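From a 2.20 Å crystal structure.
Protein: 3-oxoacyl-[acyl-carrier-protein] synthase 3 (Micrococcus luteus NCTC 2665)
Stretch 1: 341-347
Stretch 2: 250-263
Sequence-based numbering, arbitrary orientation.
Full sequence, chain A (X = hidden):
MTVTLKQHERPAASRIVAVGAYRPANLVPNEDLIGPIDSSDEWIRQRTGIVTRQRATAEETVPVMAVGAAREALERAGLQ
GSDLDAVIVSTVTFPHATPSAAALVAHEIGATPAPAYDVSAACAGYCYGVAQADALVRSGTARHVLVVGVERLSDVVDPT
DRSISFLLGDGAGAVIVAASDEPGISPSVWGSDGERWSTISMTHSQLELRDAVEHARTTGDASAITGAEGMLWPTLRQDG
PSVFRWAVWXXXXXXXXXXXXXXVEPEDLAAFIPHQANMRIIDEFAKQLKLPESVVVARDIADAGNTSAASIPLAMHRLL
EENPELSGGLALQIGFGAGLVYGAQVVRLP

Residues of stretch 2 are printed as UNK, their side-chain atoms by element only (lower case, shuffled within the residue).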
# COMPACT_ATOMS: atom_id res chain seq x y z
N VAL A 341 2.21 -6.26 -12.45
CA VAL A 341 2.24 -7.16 -11.29
C VAL A 341 1.20 -8.27 -11.43
O VAL A 341 0.20 -8.12 -12.14
CB VAL A 341 2.01 -6.41 -9.95
CG1 VAL A 341 3.17 -5.45 -9.67
CG2 VAL A 341 0.66 -5.69 -9.95
N TYR A 342 1.44 -9.39 -10.75
CA TYR A 342 0.51 -10.52 -10.75
C TYR A 342 0.59 -11.32 -9.44
O TYR A 342 1.62 -11.33 -8.78
CB TYR A 342 0.83 -11.45 -11.90
CG TYR A 342 2.24 -12.00 -11.88
CD1 TYR A 342 3.26 -11.41 -12.63
CD2 TYR A 342 2.56 -13.11 -11.11
CE1 TYR A 342 4.55 -11.92 -12.61
CE2 TYR A 342 3.84 -13.62 -11.09
CZ TYR A 342 4.83 -13.03 -11.84
OH TYR A 342 6.11 -13.55 -11.81
N GLY A 343 -0.49 -12.02 -9.11
CA GLY A 343 -0.51 -12.89 -7.95
C GLY A 343 -1.52 -14.01 -8.14
O GLY A 343 -2.59 -13.79 -8.73
N ALA A 344 -1.18 -15.21 -7.66
CA ALA A 344 -2.06 -16.36 -7.77
C ALA A 344 -1.97 -17.31 -6.58
O ALA A 344 -0.90 -17.48 -5.99
CB ALA A 344 -1.77 -17.14 -9.07
N GLN A 345 -3.10 -17.95 -6.27
CA GLN A 345 -3.18 -18.99 -5.24
C GLN A 345 -4.25 -20.00 -5.60
O GLN A 345 -5.21 -19.69 -6.30
CB GLN A 345 -3.57 -18.40 -3.88
CG GLN A 345 -2.63 -17.39 -3.32
CD GLN A 345 -3.05 -15.97 -3.62
OE1 GLN A 345 -4.12 -15.71 -4.18
NE2 GLN A 345 -2.21 -15.03 -3.24
N VAL A 346 -4.11 -21.21 -5.08
CA VAL A 346 -5.25 -22.12 -5.03
C VAL A 346 -5.86 -22.00 -3.64
O VAL A 346 -5.15 -22.00 -2.62
CB VAL A 346 -4.85 -23.56 -5.36
CG1 VAL A 346 -6.02 -24.50 -5.11
CG2 VAL A 346 -4.36 -23.65 -6.82
N VAL A 347 -7.18 -21.82 -3.59
CA VAL A 347 -7.84 -21.64 -2.31
C VAL A 347 -9.02 -22.58 -2.16
O VAL A 347 -9.69 -22.90 -3.13
CB VAL A 347 -8.32 -20.19 -2.10
CG1 VAL A 347 -7.13 -19.21 -2.15
CG2 VAL A 347 -9.39 -19.81 -3.11
N UNK A 250 1.41 -15.27 -20.71
CA UNK A 250 2.33 -15.20 -19.58
C UNK A 250 1.68 -15.68 -18.28
O UNK A 250 2.25 -16.48 -17.54
c UNK A 250 2.88 -13.78 -19.42
o UNK A 250 3.90 -13.54 -20.38
N UNK A 251 0.48 -15.18 -18.01
CA UNK A 251 -0.25 -15.59 -16.83
C UNK A 251 -0.61 -17.07 -16.84
O UNK A 251 -0.75 -17.68 -15.79
c UNK A 251 -1.12 -13.25 -16.30
c UNK A 251 1.57 -12.96 -15.48
s UNK A 251 -0.09 -13.04 -14.81
c UNK A 251 -1.48 -14.71 -16.63
N UNK A 252 -0.74 -17.67 -18.02
CA UNK A 252 -1.04 -19.09 -18.05
C UNK A 252 0.11 -19.87 -17.41
O UNK A 252 -0.10 -20.88 -16.75
c UNK A 252 -1.32 -19.58 -19.46
N UNK A 253 1.33 -19.37 -17.56
CA UNK A 253 2.49 -20.03 -16.95
C UNK A 253 2.45 -19.84 -15.44
O UNK A 253 2.77 -20.76 -14.69
c UNK A 253 5.20 -18.95 -21.09
c UNK A 253 3.80 -19.47 -17.52
c UNK A 253 5.21 -19.04 -19.58
n UNK A 253 6.57 -18.73 -21.63
c UNK A 253 3.84 -19.46 -19.04
N UNK A 254 2.04 -18.65 -15.01
CA UNK A 254 1.89 -18.38 -13.59
C UNK A 254 0.83 -19.33 -12.99
O UNK A 254 1.04 -19.95 -11.95
c UNK A 254 1.20 -16.64 -11.85
c UNK A 254 1.49 -16.90 -13.34
c UNK A 254 2.59 -15.95 -13.85
N UNK A 255 -0.30 -19.45 -13.67
CA UNK A 255 -1.36 -20.33 -13.17
C UNK A 255 -0.88 -21.78 -13.05
O UNK A 255 -1.14 -22.46 -12.05
c UNK A 255 -2.59 -20.24 -14.06
N UNK A 256 -0.18 -22.27 -14.07
CA UNK A 256 0.32 -23.64 -14.00
C UNK A 256 1.33 -23.76 -12.87
O UNK A 256 1.38 -24.77 -12.16
n UNK A 256 1.69 -22.45 -20.11
n UNK A 256 -0.26 -23.68 -20.18
c UNK A 256 0.42 -24.95 -17.72
c UNK A 256 -0.16 -24.39 -16.41
c UNK A 256 0.92 -24.10 -15.34
c UNK A 256 0.88 -23.36 -19.57
n UNK A 256 1.23 -23.95 -18.42
N UNK A 257 2.13 -22.72 -12.68
CA UNK A 257 3.07 -22.72 -11.58
C UNK A 257 2.32 -22.77 -10.23
O UNK A 257 2.70 -23.52 -9.33
c UNK A 257 6.23 -20.49 -11.17
c UNK A 257 3.99 -21.51 -11.68
o UNK A 257 6.24 -19.98 -12.33
c UNK A 257 5.29 -21.66 -10.93
o UNK A 257 6.93 -20.08 -10.22
N UNK A 258 1.27 -21.97 -10.09
CA UNK A 258 0.46 -21.95 -8.87
C UNK A 258 -0.15 -23.33 -8.62
O UNK A 258 -0.06 -23.89 -7.52
c UNK A 258 -0.62 -20.85 -8.94
N UNK A 259 -0.76 -23.92 -9.64
CA UNK A 259 -1.27 -25.28 -9.51
C UNK A 259 -0.16 -26.24 -9.07
O UNK A 259 -0.36 -27.05 -8.16
c UNK A 259 -4.32 -25.24 -10.46
c UNK A 259 -3.43 -25.59 -12.76
c UNK A 259 -3.11 -25.06 -11.38
c UNK A 259 -1.86 -25.77 -10.84
N UNK A 260 1.01 -26.16 -9.71
CA UNK A 260 2.09 -27.09 -9.39
C UNK A 260 2.56 -26.93 -7.95
O UNK A 260 2.71 -27.92 -7.24
o UNK A 260 4.33 -29.08 -10.48
c UNK A 260 4.40 -27.91 -10.05
o UNK A 260 5.37 -27.50 -9.36
c UNK A 260 3.27 -26.94 -10.36
N UNK A 261 2.75 -25.69 -7.50
CA UNK A 261 3.17 -25.43 -6.13
C UNK A 261 2.10 -25.86 -5.12
O UNK A 261 2.41 -26.20 -3.98
c UNK A 261 3.54 -23.96 -5.93
N UNK A 262 0.85 -25.84 -5.56
CA UNK A 262 -0.26 -26.24 -4.70
C UNK A 262 -0.32 -27.77 -4.56
O UNK A 262 -0.86 -28.30 -3.59
c UNK A 262 -1.59 -25.69 -5.23
N UNK A 263 0.24 -28.46 -5.55
CA UNK A 263 0.15 -29.91 -5.62
C UNK A 263 -1.20 -30.37 -6.15
O UNK A 263 -1.79 -31.33 -5.65

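Position 250 carries one carbon followed by one oxygen, too far from the strand to touch it; this is a hydroxymethyl group, and the residue is Ser250. Position 251 has an unbranched chain of two carbons, a sulfur and a terminal carbon, and the sulfur lies against CB of Tyr342; such a thioether is that of Met251. Although the CA-to-CB bond of Met251 points sideways, the end of the chain comes nearer the strand, and SD lies 3.4 Å from CB of Tyr342. The same sulfur sits 4.7 Å from the centroid of the Tyr342 ring, 44° off its normal, an oblique sulfur-aromatic approach.

At position 252 a single carbon, out of reach of the strand, identifies Ala252. Position 253 shows four carbons in a row ending in nitrogen, the extended chain of Lys253, which is exposed and touches a crystal neighbour. At position 254 one carbon carries two more, a fork at CB, and no heteroatom is present; one branch carbon lies over the Tyr342 ring, and the side chain also touches CB of Ala344. This is Val254, directed toward the strand with chi1 in the t well. Its CG2 lies 3.8 Å from CE2 of Tyr342 and over one face of the ring, 4.1 Å from the centroid and 22° off the normal, which makes a CH-pi contact. Its CG1 is 4.1 Å from CB of Ala344, so Val254 touches both Tyr342 and Ala344.

Position 255 again has a lone carbon, pointing sideways and making no contact: Ala255. Three carbons, a nitrogen and a carbon bearing two further nitrogens form the guanidinium chain at position 256, Arg256, which is exposed. Position 257 has three carbons, the third carrying two oxygens; this carboxylate chain is Glu257, and its end remains clear of the strand.

The single carbon of position 258 points toward the strand, as expected one turn beyond Val254, and packs 3.9 Å from CB of Ala344; it is CB of Ala258. Position 259 holds four carbons forked at the second, and a branch end reaches CG2 of Val346, hence Leu259. Its CA-to-CB bond points away, yet the end of the side chain comes nearer, placing CD2 of Leu259 4.0 Å from CG2 of Val346. Two carbons, the second with two oxygens, mark position 260 as Asp260, exposed and remote. Position 261 has one carbon beyond reach of the strand and is Ala261; position 262 also has one, but it points toward the strand and lies 3.8 Å from CG2 of Val346, as CB of Ala262. Position 263 has no side-chain atoms and is Gly263; its positive phi favours glycine, and it closes the helix in a Schellman motif, with N 3.0 Å from O of Asp260 in a hydrogen bond.

The contact is apolar, with no hydrogen bonds across it. Alternate strand residues Tyr342, Ala344 and Val346 point toward the helix, whose axis runs at 38° to the strand and comes within 7.7 Å. Val254, Ala258 and Ala262, spaced one turn apart, meet them in sequence. Small alanines accompany close backbone packing near Val346, whose CA is 6.5 Å from CA of Ala262, whereas Met251 and Val254 pack around Tyr342.

Stretch 2 (250-263) SMAKVAREALDAAG
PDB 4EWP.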